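PDB 4XGN: 3-hydroxyacyl-CoA dehydrogenase from Burkholderia thailandensis, which probably catalyses the NAD-dependent oxidation of 3-hydroxyacyl-CoA to 3-oxoacyl-CoA, as a member of the short-chain dehydrogenase/reductase family. Local coordinates for residues A30-E35 and L234-F239; N125-A130 and I148-S153; P196-T201 and G253-Q258. All coordinates share one frame; numbering follows the deposited sequence.

Interaction 1 of 3, residues A30-E35 and L234-F239; sequences ARLLTE and LVRQIF
Leu32 with Arg236 and Leu33 with Phe239 are the pairs that join helical segments 30-35 and 234-239, whose backbones come closest at Leu33 and Arg236, with 7.5 Å between their CA atoms. In the first pair, Leu32 puts its CD2 methyl against the aliphatic part of Arg236: CD2 of Leu32 lies 3.8 Å from Arg236 CD and 3.9 Å from Arg236 CB. The two side chains cross at about a right angle; since CB and CD are the atoms met, the leucine packs on the aliphatic flank. That chain runs extended from CG to NE, with CG anti to the backbone N (chi1 172°), which carries the guanidinium past the leucine to a salt bridge between NE and Glu240. In the second pair, both methyls of Leu33 meet the CD2-CE2 edge of the Phe239 ring. Leu33 CD1 comes to 3.9 Å from Phe239 CE2, near the ring plane, while Leu33 CD2 is 4.0 Å from Phe239 CD2. The contact is thus apolar throughout and modest, burying 176 Å² in all. Around it, helix 24-35 has helix 47-57 against Ala30, Arg31 and Thr34, whereas helix 228-240 rests on the central parallel sheet: Phe239 touches Val147 and Val149 of strand 146-151 and meets the ring of Phe16 in strand 15-19, and Ile238 also reaches Met192 and Ile194 of strand 189-196.

Interaction 2 of 3, residues N125-A130 and I148-S153; sequences NMIRVA and IVSTAS. With NAD (nicotinamide-adenine-dinucleotide), chain I.
Ile127 and Ile148 form the centre of this buried contact, helix against strand, with Ile127 CG1 3.8 Å from Ile148 CG2. Their side chains cross obliquely and touch again where Ile127 CG2 lies 4.1 Å from Ile148 CD1. The CD1 methyl of Ile127 reaches on to Ser150, 3.6 Å from its OG, in van der Waals contact; the hydroxyl is hydrogen-bonded to Asn90 ND2. One layer out, Arg128 grips Asn125 side-on, NE and NH2 sharing Asn125 OD1 at 2.9 Å each: NE in the carbonyl plane on a lone pair (143° at the hydrogen), NH2 nearly in line with the C=O bond (148°), both bent. With a salt bridge from NH2 to Glu69, they should restrict the guanidinium's rotation, and NH1 bonds to the carbonyl of His107 of a neighbouring subunit. Farther along, Thr151 CG2 and Ala152 O are each 3.4 Å from NAD, at O4D and C6N respectively. Ser153 OG caps the N of Ala155 and, with CB, lies against the nicotinamide. Ser153 also touches Tyr166 and Lys170, both hydrogen-bonded to NAD, consistent with the Ser-Tyr-Lys active site of short-chain dehydrogenases, whose Rossmann fold likewise lays helices on a parallel sheet.

Interaction 3 of 3, residues P196-T201 and G253-Q258; sequences PGIFET and GAIRMQ. With NAD (nicotinamide-adenine-dinucleotide), chain I; EDO (1,2-ethanediol), chain K.
Apolar contact joins the two loops: Ile198 CD1 lies 3.9 Å from Ile255 CD1 and 4.0 Å from Met257 CE, so one terminal methyl serves both partners. The isoleucines cross at about a right angle. Met257 is bent at chi2 and chi3 (both -59°), which folds its thioether back so that CE touches both Ile198 CD1 and an ethanediol, probably from the crystallisation liquor. The pyrrolidine ring of Pro196 (CB, CG and CD) lies against C5N and C6N of NAD, with Pro196 CB 3.5 Å from NAD C5N. Each loop also hydrogen-bonds a bound molecule. In 196-201 the backbone of Phe199 holds the nicotinamide amide at both ends: Phe199 N donates to NAD O7N at 2.8 Å and 165°, and NAD N7N donates to Phe199 O at 3.3 Å and 140°. Thr201 OG1 donates to the phosphate oxygen NAD O1N at 2.6 Å and is also bonded to the N of Met203. In 253-258, EDO O1 donates to Arg256 O at 2.6 Å, and Gln258 N donates almost straight to EDO O2 (2.8 Å). The two amide bonds should hold the carboxamide's rotation, the straight one from Phe199 N most firmly, whereas between 196-201 and 253-258 themselves the contact is made by methyl groups.

In the fold
From the N terminus, helix 24-35 opens interaction 1, which closes only at helix 228-240 after 198 intervening residues. Interaction 2 is nested inside that long loop, joining helix 109-135 to strand 146-151 across a short connection. Interaction 3 begins later, after strand 189-196, and closes beyond strand 248-251; it is in series with interaction 2 but crosses interaction 1, because their segments alternate. Interactions 1 and 2 touch through Ile238 and Phe239 on Val149, which faces away from helix 109-135, so helices 109-135 and 228-240 lie on different faces of the strand. Interactions 2 and 3 meet where Thr151 and Ala152 pack on Pro196, and both contact NAD. Interactions 1 and 3 do not touch.

Interaction 1 of 3, residues A30-E35 and L234-F239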
loop_
_atom_site.group_PDB
_atom_site.type_symbol
_atom_site.label_atom_id
_atom_site.label_comp_id
_atom_site.label_asym_id
_atom_site.label_seq_id
_atom_site.Cartn_x
_atom_site.Cartn_y
_atom_site.Cartn_z
ATOM N N ALA A 30 -24.564 16.022 3.211
ATOM C CA ALA A 30 -25.276 17.272 3.417
ATOM C C ALA A 30 -26.307 17.138 4.515
ATOM O O ALA A 30 -26.403 18.008 5.378
ATOM C CB ALA A 30 -25.923 17.741 2.110
ATOM N N ARG A 31 -27.072 16.053 4.495
ATOM C CA ARG A 31 -28.105 15.820 5.466
ATOM C C ARG A 31 -27.513 15.698 6.851
ATOM O O ARG A 31 -27.999 16.340 7.806
ATOM C CB ARG A 31 -28.934 14.588 5.140
ATOM C CG ARG A 31 -29.778 14.715 3.899
ATOM C CD ARG A 31 -30.550 13.420 3.672
ATOM N NE ARG A 31 -31.238 13.461 2.405
ATOM C CZ ARG A 31 -32.359 14.093 2.157
ATOM N NH1 ARG A 31 -32.998 14.787 3.104
ATOM N NH2 ARG A 31 -32.847 14.033 0.931
ATOM N N LEU A 32 -26.466 14.884 6.977
ATOM C CA LEU A 32 -25.906 14.604 8.279
ATOM C C LEU A 32 -25.277 15.851 8.868
ATOM O O LEU A 32 -25.457 16.101 10.068
ATOM C CB LEU A 32 -24.896 13.435 8.223
ATOM C CG LEU A 32 -24.259 13.032 9.557
ATOM C CD1 LEU A 32 -23.851 11.574 9.517
ATOM C CD2 LEU A 32 -22.963 13.760 9.869
ATOM N N LEU A 33 -24.559 16.620 8.047
ATOM C CA LEU A 33 -23.902 17.851 8.495
ATOM C C LEU A 33 -24.922 18.898 8.902
ATOM O O LEU A 33 -24.731 19.593 9.925
ATOM C CB LEU A 33 -22.943 18.398 7.460
ATOM C CG LEU A 33 -21.700 17.508 7.233
ATOM C CD1 LEU A 33 -20.850 18.030 6.093
ATOM C CD2 LEU A 33 -20.828 17.332 8.471
ATOM N N THR A 34 -26.021 18.967 8.164
ATOM C CA THR A 34 -27.113 19.877 8.512
ATOM C C THR A 34 -27.757 19.473 9.854
ATOM O O THR A 34 -28.115 20.365 10.673
ATOM C CB THR A 34 -28.177 19.929 7.400
ATOM O OG1 THR A 34 -27.609 20.447 6.189
ATOM C CG2 THR A 34 -29.328 20.831 7.818
ATOM N N GLU A 35 -27.966 18.177 10.048
ATOM C CA GLU A 35 -28.638 17.678 11.227
ATOM C C GLU A 35 -27.788 17.983 12.436
ATOM O O GLU A 35 -28.345 18.212 13.509
ATOM C CB GLU A 35 -28.917 16.177 11.131
ATOM N N LEU A 234 -18.398 8.788 8.465
ATOM C CA LEU A 234 -16.957 8.857 8.412
ATOM C C LEU A 234 -16.468 10.257 8.082
ATOM O O LEU A 234 -15.459 10.717 8.615
ATOM C CB LEU A 234 -16.391 7.837 7.414
ATOM C CG LEU A 234 -14.859 7.714 7.334
ATOM C CD1 LEU A 234 -14.215 7.466 8.667
ATOM C CD2 LEU A 234 -14.525 6.661 6.298
ATOM N N VAL A 235 -17.178 10.964 7.212
ATOM C CA VAL A 235 -16.819 12.362 6.958
ATOM C C VAL A 235 -16.825 13.152 8.305
ATOM O O VAL A 235 -15.929 13.951 8.587
ATOM C CB VAL A 235 -17.795 13.049 5.941
ATOM C CG1 VAL A 235 -17.544 14.554 5.845
ATOM C CG2 VAL A 235 -17.684 12.435 4.565
ATOM N N ARG A 236 -17.891 13.002 9.079
ATOM C CA ARG A 236 -17.977 13.727 10.368
ATOM C C ARG A 236 -16.816 13.383 11.285
ATOM O O ARG A 236 -16.227 14.245 11.903
ATOM C CB ARG A 236 -19.306 13.393 11.036
ATOM C CG ARG A 236 -19.427 13.922 12.444
ATOM C CD ARG A 236 -20.836 13.910 12.983
ATOM N NE ARG A 236 -20.822 14.678 14.219
ATOM C CZ ARG A 236 -21.909 15.069 14.880
ATOM N NH1 ARG A 236 -23.118 14.672 14.496
ATOM N NH2 ARG A 236 -21.782 15.822 15.967
ATOM N N GLN A 237 -16.434 12.107 11.333
ATOM C CA GLN A 237 -15.279 11.698 12.179
ATOM C C GLN A 237 -14.001 12.405 11.728
ATOM O O GLN A 237 -13.205 12.850 12.542
ATOM C CB GLN A 237 -15.119 10.185 12.202
ATOM C CG GLN A 237 -13.783 9.687 12.764
ATOM C CD GLN A 237 -13.573 9.906 14.257
ATOM O OE1 GLN A 237 -12.434 9.764 14.743
ATOM N NE2 GLN A 237 -14.630 10.280 14.989
ATOM N N ILE A 238 -13.779 12.468 10.413
ATOM C CA ILE A 238 -12.651 13.181 9.895
ATOM C C ILE A 238 -12.662 14.658 10.273
ATOM O O ILE A 238 -11.644 15.194 10.704
ATOM C CB ILE A 238 -12.519 13.016 8.372
ATOM C CG1 ILE A 238 -12.173 11.568 8.025
ATOM C CG2 ILE A 238 -11.528 14.070 7.820
ATOM C CD1 ILE A 238 -12.411 11.192 6.574
ATOM N N PHE A 239 -13.812 15.328 10.134
ATOM C CA PHE A 239 -13.925 16.692 10.630
ATOM C C PHE A 239 -13.629 16.831 12.104
ATOM O O PHE A 239 -12.924 17.746 12.460
ATOM C CB PHE A 239 -15.308 17.298 10.296
ATOM C CG PHE A 239 -15.539 17.596 8.825
ATOM C CD1 PHE A 239 -14.531 18.041 8.004
ATOM C CD2 PHE A 239 -16.826 17.504 8.295
ATOM C CE1 PHE A 239 -14.779 18.327 6.655
ATOM C CE2 PHE A 239 -17.091 17.798 6.964
ATOM C CZ PHE A 239 -16.062 18.194 6.141
#

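Interaction 2 of 3, residues N125-A130 and I148-S153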
loop_
_atom_site.group_PDB
_atom_site.type_symbol
_atom_site.label_atom_id
_atom_site.label_comp_id
_atom_site.label_asym_id
_atom_site.label_seq_id
_atom_site.Cartn_x
_atom_site.Cartn_y
_atom_site.Cartn_z
ATOM N N ASN A 125 -9.424 21.061 -8.598
ATOM C CA ASN A 125 -9.879 22.421 -8.853
ATOM C C ASN A 125 -10.638 22.955 -7.638
ATOM O O ASN A 125 -10.421 24.099 -7.190
ATOM C CB ASN A 125 -10.764 22.447 -10.105
ATOM C CG ASN A 125 -11.172 23.831 -10.528
ATOM O OD1 ASN A 125 -10.418 24.795 -10.405
ATOM N ND2 ASN A 125 -12.386 23.946 -11.027
ATOM N N MET A 126 -11.492 22.106 -7.076
ATOM C CA MET A 126 -12.267 22.519 -5.928
ATOM C C MET A 126 -11.330 22.670 -4.739
ATOM O O MET A 126 -11.453 23.624 -3.998
ATOM C CB MET A 126 -13.343 21.509 -5.623
ATOM C CG MET A 126 -14.402 21.419 -6.697
ATOM S SD MET A 126 -15.308 22.918 -7.146
ATOM C CE MET A 126 -15.962 23.489 -5.610
ATOM N N ILE A 127 -10.386 21.752 -4.560
ATOM C CA ILE A 127 -9.452 21.853 -3.424
ATOM C C ILE A 127 -8.652 23.151 -3.447
ATOM O O ILE A 127 -8.556 23.826 -2.433
ATOM C CB ILE A 127 -8.496 20.630 -3.379
ATOM C CG1 ILE A 127 -9.271 19.336 -3.002
ATOM C CG2 ILE A 127 -7.280 20.871 -2.481
ATOM C CD1 ILE A 127 -8.459 18.067 -3.126
ATOM N N ARG A 128 -8.109 23.522 -4.591
ATOM C CA ARG A 128 -7.193 24.636 -4.616
ATOM C C ARG A 128 -7.938 25.940 -4.296
ATOM O O ARG A 128 -7.398 26.795 -3.601
ATOM C CB ARG A 128 -6.472 24.677 -5.973
ATOM C CG ARG A 128 -7.328 25.144 -7.137
ATOM C CD ARG A 128 -6.763 24.861 -8.526
ATOM N NE ARG A 128 -7.752 25.442 -9.424
ATOM C CZ ARG A 128 -7.777 26.724 -9.809
ATOM N NH1 ARG A 128 -6.748 27.539 -9.615
ATOM N NH2 ARG A 128 -8.851 27.185 -10.440
ATOM N N VAL A 129 -9.176 26.057 -4.780
ATOM C CA VAL A 129 -9.949 27.254 -4.582
ATOM C C VAL A 129 -10.483 27.328 -3.142
ATOM O O VAL A 129 -10.395 28.392 -2.455
ATOM C CB VAL A 129 -11.069 27.389 -5.645
ATOM C CG1 VAL A 129 -11.880 28.659 -5.403
ATOM C CG2 VAL A 129 -10.484 27.442 -7.063
ATOM N N ALA A 130 -11.061 26.216 -2.677
ATOM C CA ALA A 130 -11.489 26.131 -1.286
ATOM C C ALA A 130 -10.343 26.304 -0.277
ATOM O O ALA A 130 -10.521 26.975 0.737
ATOM C CB ALA A 130 -12.238 24.841 -1.024
ATOM N N ILE A 148 -10.415 19.200 4.399
ATOM C CA ILE A 148 -10.820 18.839 3.048
ATOM C C ILE A 148 -10.943 17.328 3.006
ATOM O O ILE A 148 -9.998 16.645 3.377
ATOM C CB ILE A 148 -9.773 19.323 2.032
ATOM C CG1 ILE A 148 -9.821 20.830 2.002
ATOM C CG2 ILE A 148 -9.987 18.682 0.649
ATOM C CD1 ILE A 148 -8.805 21.588 1.211
ATOM N N VAL A 149 -12.075 16.835 2.534
ATOM C CA VAL A 149 -12.317 15.407 2.373
ATOM C C VAL A 149 -12.658 15.125 0.912
ATOM O O VAL A 149 -13.530 15.756 0.345
ATOM C CB VAL A 149 -13.477 14.925 3.238
ATOM C CG1 VAL A 149 -13.688 13.427 3.070
ATOM C CG2 VAL A 149 -13.204 15.233 4.716
ATOM N N SER A 150 -11.936 14.207 0.292
ATOM C CA SER A 150 -12.217 13.790 -1.085
ATOM C C SER A 150 -12.620 12.330 -1.142
ATOM O O SER A 150 -12.399 11.563 -0.187
ATOM C CB SER A 150 -11.037 14.063 -1.954
ATOM O OG SER A 150 -10.668 15.432 -1.950
ATOM N N THR A 151 -13.266 11.968 -2.258
ATOM C CA THR A 151 -13.771 10.620 -2.431
ATOM C C THR A 151 -12.987 9.940 -3.528
ATOM O O THR A 151 -13.021 10.346 -4.698
ATOM C CB THR A 151 -15.277 10.599 -2.765
ATOM O OG1 THR A 151 -16.006 11.470 -1.860
ATOM C CG2 THR A 151 -15.798 9.181 -2.687
ATOM N N ALA A 152 -12.234 8.911 -3.171
ATOM C CA ALA A 152 -11.642 8.054 -4.112
ATOM C C ALA A 152 -12.636 6.877 -4.355
ATOM O O ALA A 152 -13.781 7.129 -4.711
ATOM C CB ALA A 152 -10.257 7.624 -3.668
ATOM N N SER A 153 -12.193 5.637 -4.199
ATOM C CA SER A 153 -12.953 4.389 -4.414
ATOM C C SER A 153 -11.970 3.288 -4.126
ATOM O O SER A 153 -10.767 3.476 -4.258
ATOM C CB SER A 153 -13.358 4.246 -5.883
ATOM O OG SER A 153 -13.881 2.960 -6.157
HETATM P PA NAD I . -24.249 9.989 -7.646
HETATM O O1A NAD I . -24.281 9.794 -9.120
HETATM O O2A NAD I . -25.492 9.671 -6.875
HETATM O O5B NAD I . -23.792 11.481 -7.276
HETATM C C5B NAD I . -22.761 12.131 -7.987
HETATM C C4B NAD I . -23.109 13.624 -8.113
HETATM O O4B NAD I . -22.078 14.109 -8.809
HETATM C C3B NAD I . -24.370 13.847 -8.988
HETATM O O3B NAD I . -25.391 14.543 -8.352
HETATM C C2B NAD I . -23.717 14.542 -10.196
HETATM O O2B NAD I . -24.705 15.360 -10.922
HETATM C C1B NAD I . -22.641 15.172 -9.731
HETATM N N9A NAD I . -21.658 15.426 -10.738
HETATM C C8A NAD I . -21.216 14.618 -11.752
HETATM N N7A NAD I . -20.313 15.301 -12.529
HETATM C C5A NAD I . -20.211 16.491 -11.953
HETATM C C6A NAD I . -19.442 17.577 -12.282
HETATM N N6A NAD I . -18.569 17.750 -13.397
HETATM N N1A NAD I . -19.515 18.679 -11.520
HETATM C C2A NAD I . -20.338 18.741 -10.429
HETATM N N3A NAD I . -21.093 17.657 -10.082
HETATM C C4A NAD I . -21.018 16.568 -10.877
HETATM O O3 NAD I . -23.076 8.970 -7.237
HETATM P PN NAD I . -22.451 8.801 -5.742
HETATM O O1N NAD I . -22.498 7.336 -5.458
HETATM O O2N NAD I . -23.081 9.674 -4.667
HETATM O O5D NAD I . -20.908 9.238 -5.968
HETATM C C5D NAD I . -20.223 10.114 -5.074
HETATM C C4D NAD I . -18.756 9.911 -5.091
HETATM O O4D NAD I . -18.549 8.672 -4.552
HETATM C C3D NAD I . -18.176 9.867 -6.527
HETATM O O3D NAD I . -16.942 10.438 -6.585
HETATM C C2D NAD I . -18.121 8.328 -6.742
HETATM O O2D NAD I . -17.182 7.977 -7.858
HETATM C C1D NAD I . -17.708 7.865 -5.581
HETATM N N1N NAD I . -17.949 6.466 -5.248
HETATM C C2N NAD I . -19.194 5.883 -5.281
HETATM C C3N NAD I . -19.391 4.546 -4.958
HETATM C C7N NAD I . -20.724 3.864 -5.030
HETATM O O7N NAD I . -20.770 2.658 -4.967
HETATM N N7N NAD I . -21.920 4.623 -5.130
HETATM C C4N NAD I . -18.267 3.789 -4.563
HETATM C C5N NAD I . -17.030 4.377 -4.494
HETATM C C6N NAD I . -16.869 5.705 -4.825
#

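Interaction 3 of 3, residues P196-T201 and G253-Q258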
loop_
_atom_site.group_PDB
_atom_site.type_symbol
_atom_site.label_atom_id
_atom_site.label_comp_id
_atom_site.label_asym_id
_atom_site.label_seq_id
_atom_site.Cartn_x
_atom_site.Cartn_y
_atom_site.Cartn_z
ATOM N N PRO A 196 -14.629 4.575 -0.824
ATOM C CA PRO A 196 -15.761 3.679 -0.608
ATOM C C PRO A 196 -15.733 2.419 -1.456
ATOM O O PRO A 196 -15.149 2.401 -2.557
ATOM C CB PRO A 196 -16.996 4.555 -0.959
ATOM C CG PRO A 196 -16.464 5.956 -1.086
ATOM C CD PRO A 196 -15.036 5.856 -1.444
ATOM N N GLY A 197 -16.356 1.360 -0.946
ATOM C CA GLY A 197 -16.568 0.151 -1.705
ATOM C C GLY A 197 -17.780 0.240 -2.626
ATOM O O GLY A 197 -17.653 0.724 -3.761
ATOM N N ILE A 198 -18.925 -0.275 -2.182
ATOM C CA ILE A 198 -20.118 -0.225 -3.018
ATOM C C ILE A 198 -21.244 0.302 -2.170
ATOM O O ILE A 198 -21.568 -0.303 -1.138
ATOM C CB ILE A 198 -20.522 -1.581 -3.626
ATOM C CG1 ILE A 198 -19.300 -2.356 -4.129
ATOM C CG2 ILE A 198 -21.528 -1.340 -4.760
ATOM C CD1 ILE A 198 -19.589 -3.825 -4.197
ATOM N N PHE A 199 -21.837 1.402 -2.645
ATOM C CA PHE A 199 -22.853 2.134 -1.916
ATOM C C PHE A 199 -24.113 2.272 -2.721
ATOM O O PHE A 199 -24.061 2.482 -3.934
ATOM C CB PHE A 199 -22.335 3.524 -1.474
ATOM C CG PHE A 199 -21.554 3.481 -0.210
ATOM C CD1 PHE A 199 -20.283 2.879 -0.169
ATOM C CD2 PHE A 199 -22.107 3.949 0.977
ATOM C CE1 PHE A 199 -19.579 2.802 1.008
ATOM C CE2 PHE A 199 -21.394 3.886 2.130
ATOM C CZ PHE A 199 -20.149 3.304 2.174
ATOM N N GLU A 200 -25.236 2.179 -2.024
ATOM C CA GLU A 200 -26.546 2.330 -2.648
ATOM C C GLU A 200 -26.882 3.800 -3.006
ATOM O O GLU A 200 -27.373 4.550 -2.160
ATOM C CB GLU A 200 -27.616 1.731 -1.752
ATOM C CG GLU A 200 -28.968 1.658 -2.427
ATOM C CD GLU A 200 -29.985 1.065 -1.521
ATOM O OE1 GLU A 200 -30.465 1.787 -0.650
ATOM O OE2 GLU A 200 -30.262 -0.136 -1.645
ATOM N N THR A 201 -26.596 4.185 -4.252
ATOM C CA THR A 201 -26.865 5.514 -4.742
ATOM C C THR A 201 -27.316 5.450 -6.199
ATOM O O THR A 201 -27.133 4.441 -6.847
ATOM C CB THR A 201 -25.598 6.400 -4.685
ATOM O OG1 THR A 201 -24.661 5.977 -5.701
ATOM C CG2 THR A 201 -24.959 6.358 -3.342
ATOM N N GLY A 253 -16.727 -2.680 3.940
ATOM C CA GLY A 253 -17.146 -3.994 4.409
ATOM C C GLY A 253 -16.121 -5.103 4.193
ATOM O O GLY A 253 -16.468 -6.270 4.195
ATOM N N ALA A 254 -14.858 -4.718 4.034
ATOM C CA ALA A 254 -13.728 -5.647 3.761
ATOM C C ALA A 254 -13.779 -6.311 2.409
ATOM O O ALA A 254 -12.990 -7.224 2.179
ATOM C CB ALA A 254 -13.548 -6.713 4.859
ATOM N N ILE A 255 -14.581 -5.839 1.466
ATOM C CA ILE A 255 -14.556 -6.441 0.125
ATOM C C ILE A 255 -13.228 -6.097 -0.554
ATOM O O ILE A 255 -12.627 -5.014 -0.308
ATOM C CB ILE A 255 -15.768 -5.947 -0.719
ATOM C CG1 ILE A 255 -16.124 -6.915 -1.867
ATOM C CG2 ILE A 255 -15.532 -4.519 -1.238
ATOM C CD1 ILE A 255 -17.449 -6.605 -2.533
ATOM N N ARG A 256 -12.802 -6.998 -1.444
ATOM C CA ARG A 256 -11.726 -6.752 -2.375
ATOM C C ARG A 256 -12.302 -7.107 -3.745
ATOM O O ARG A 256 -12.784 -8.196 -3.952
ATOM C CB ARG A 256 -10.474 -7.591 -2.026
ATOM C CG ARG A 256 -9.870 -7.226 -0.662
ATOM C CD ARG A 256 -9.265 -5.825 -0.692
ATOM N NE ARG A 256 -8.572 -5.452 0.556
ATOM C CZ ARG A 256 -9.170 -4.951 1.626
ATOM N NH1 ARG A 256 -10.510 -4.765 1.688
ATOM N NH2 ARG A 256 -8.430 -4.635 2.668
ATOM N N MET A 257 -12.314 -6.164 -4.663
ATOM C CA MET A 257 -13.024 -6.376 -5.929
ATOM C C MET A 257 -12.246 -7.289 -6.883
ATOM O O MET A 257 -11.051 -7.062 -7.119
ATOM C CB MET A 257 -13.246 -5.050 -6.627
ATOM C CG MET A 257 -13.912 -4.028 -5.759
ATOM S SD MET A 257 -15.558 -4.518 -5.110
ATOM C CE MET A 257 -16.487 -4.803 -6.588
ATOM N N GLN A 258 -12.972 -8.256 -7.438
ATOM C CA GLN A 258 -12.407 -9.264 -8.334
ATOM C C GLN A 258 -12.422 -8.678 -9.742
ATOM O O GLN A 258 -13.036 -7.650 -9.963
ATOM C CB GLN A 258 -13.213 -10.578 -8.226
ATOM C CG GLN A 258 -13.100 -11.087 -6.767
ATOM C CD GLN A 258 -14.095 -12.170 -6.327
ATOM O OE1 GLN A 258 -14.925 -12.677 -7.101
ATOM N NE2 GLN A 258 -14.017 -12.520 -5.019
HETATM P PA NAD I . -24.249 9.989 -7.646
HETATM O O1A NAD I . -24.281 9.794 -9.120
HETATM O O2A NAD I . -25.492 9.671 -6.875
HETATM O O5B NAD I . -23.792 11.481 -7.276
HETATM C C5B NAD I . -22.761 12.131 -7.987
HETATM C C4B NAD I . -23.109 13.624 -8.113
HETATM O O4B NAD I . -22.078 14.109 -8.809
HETATM C C3B NAD I . -24.370 13.847 -8.988
HETATM O O3B NAD I . -25.391 14.543 -8.352
HETATM C C2B NAD I . -23.717 14.542 -10.196
HETATM O O2B NAD I . -24.705 15.360 -10.922
HETATM C C1B NAD I . -22.641 15.172 -9.731
HETATM N N9A NAD I . -21.658 15.426 -10.738
HETATM C C8A NAD I . -21.216 14.618 -11.752
HETATM N N7A NAD I . -20.313 15.301 -12.529
HETATM C C5A NAD I . -20.211 16.491 -11.953
HETATM C C6A NAD I . -19.442 17.577 -12.282
HETATM N N6A NAD I . -18.569 17.750 -13.397
HETATM N N1A NAD I . -19.515 18.679 -11.520
HETATM C C2A NAD I . -20.338 18.741 -10.429
HETATM N N3A NAD I . -21.093 17.657 -10.082
HETATM C C4A NAD I . -21.018 16.568 -10.877
HETATM O O3 NAD I . -23.076 8.970 -7.237
HETATM P PN NAD I . -22.451 8.801 -5.742
HETATM O O1N NAD I . -22.498 7.336 -5.458
HETATM O O2N NAD I . -23.081 9.674 -4.667
HETATM O O5D NAD I . -20.908 9.238 -5.968
HETATM C C5D NAD I . -20.223 10.114 -5.074
HETATM C C4D NAD I . -18.756 9.911 -5.091
HETATM O O4D NAD I . -18.549 8.672 -4.552
HETATM C C3D NAD I . -18.176 9.867 -6.527
HETATM O O3D NAD I . -16.942 10.438 -6.585
HETATM C C2D NAD I . -18.121 8.328 -6.742
HETATM O O2D NAD I . -17.182 7.977 -7.858
HETATM C C1D NAD I . -17.708 7.865 -5.581
HETATM N N1N NAD I . -17.949 6.466 -5.248
HETATM C C2N NAD I . -19.194 5.883 -5.281
HETATM C C3N NAD I . -19.391 4.546 -4.958
HETATM C C7N NAD I . -20.724 3.864 -5.030
HETATM O O7N NAD I . -20.770 2.658 -4.967
HETATM N N7N NAD I . -21.920 4.623 -5.130
HETATM C C4N NAD I . -18.267 3.789 -4.563
HETATM C C5N NAD I . -17.030 4.377 -4.494
HETATM C C6N NAD I . -16.869 5.705 -4.825
HETATM C C1 EDO K . -16.213 -9.631 -4.888
HETATM O O1 EDO K . -15.072 -9.420 -4.067
HETATM C C2 EDO K . -16.516 -8.396 -5.723
HETATM O O2 EDO K . -15.753 -8.446 -6.909
#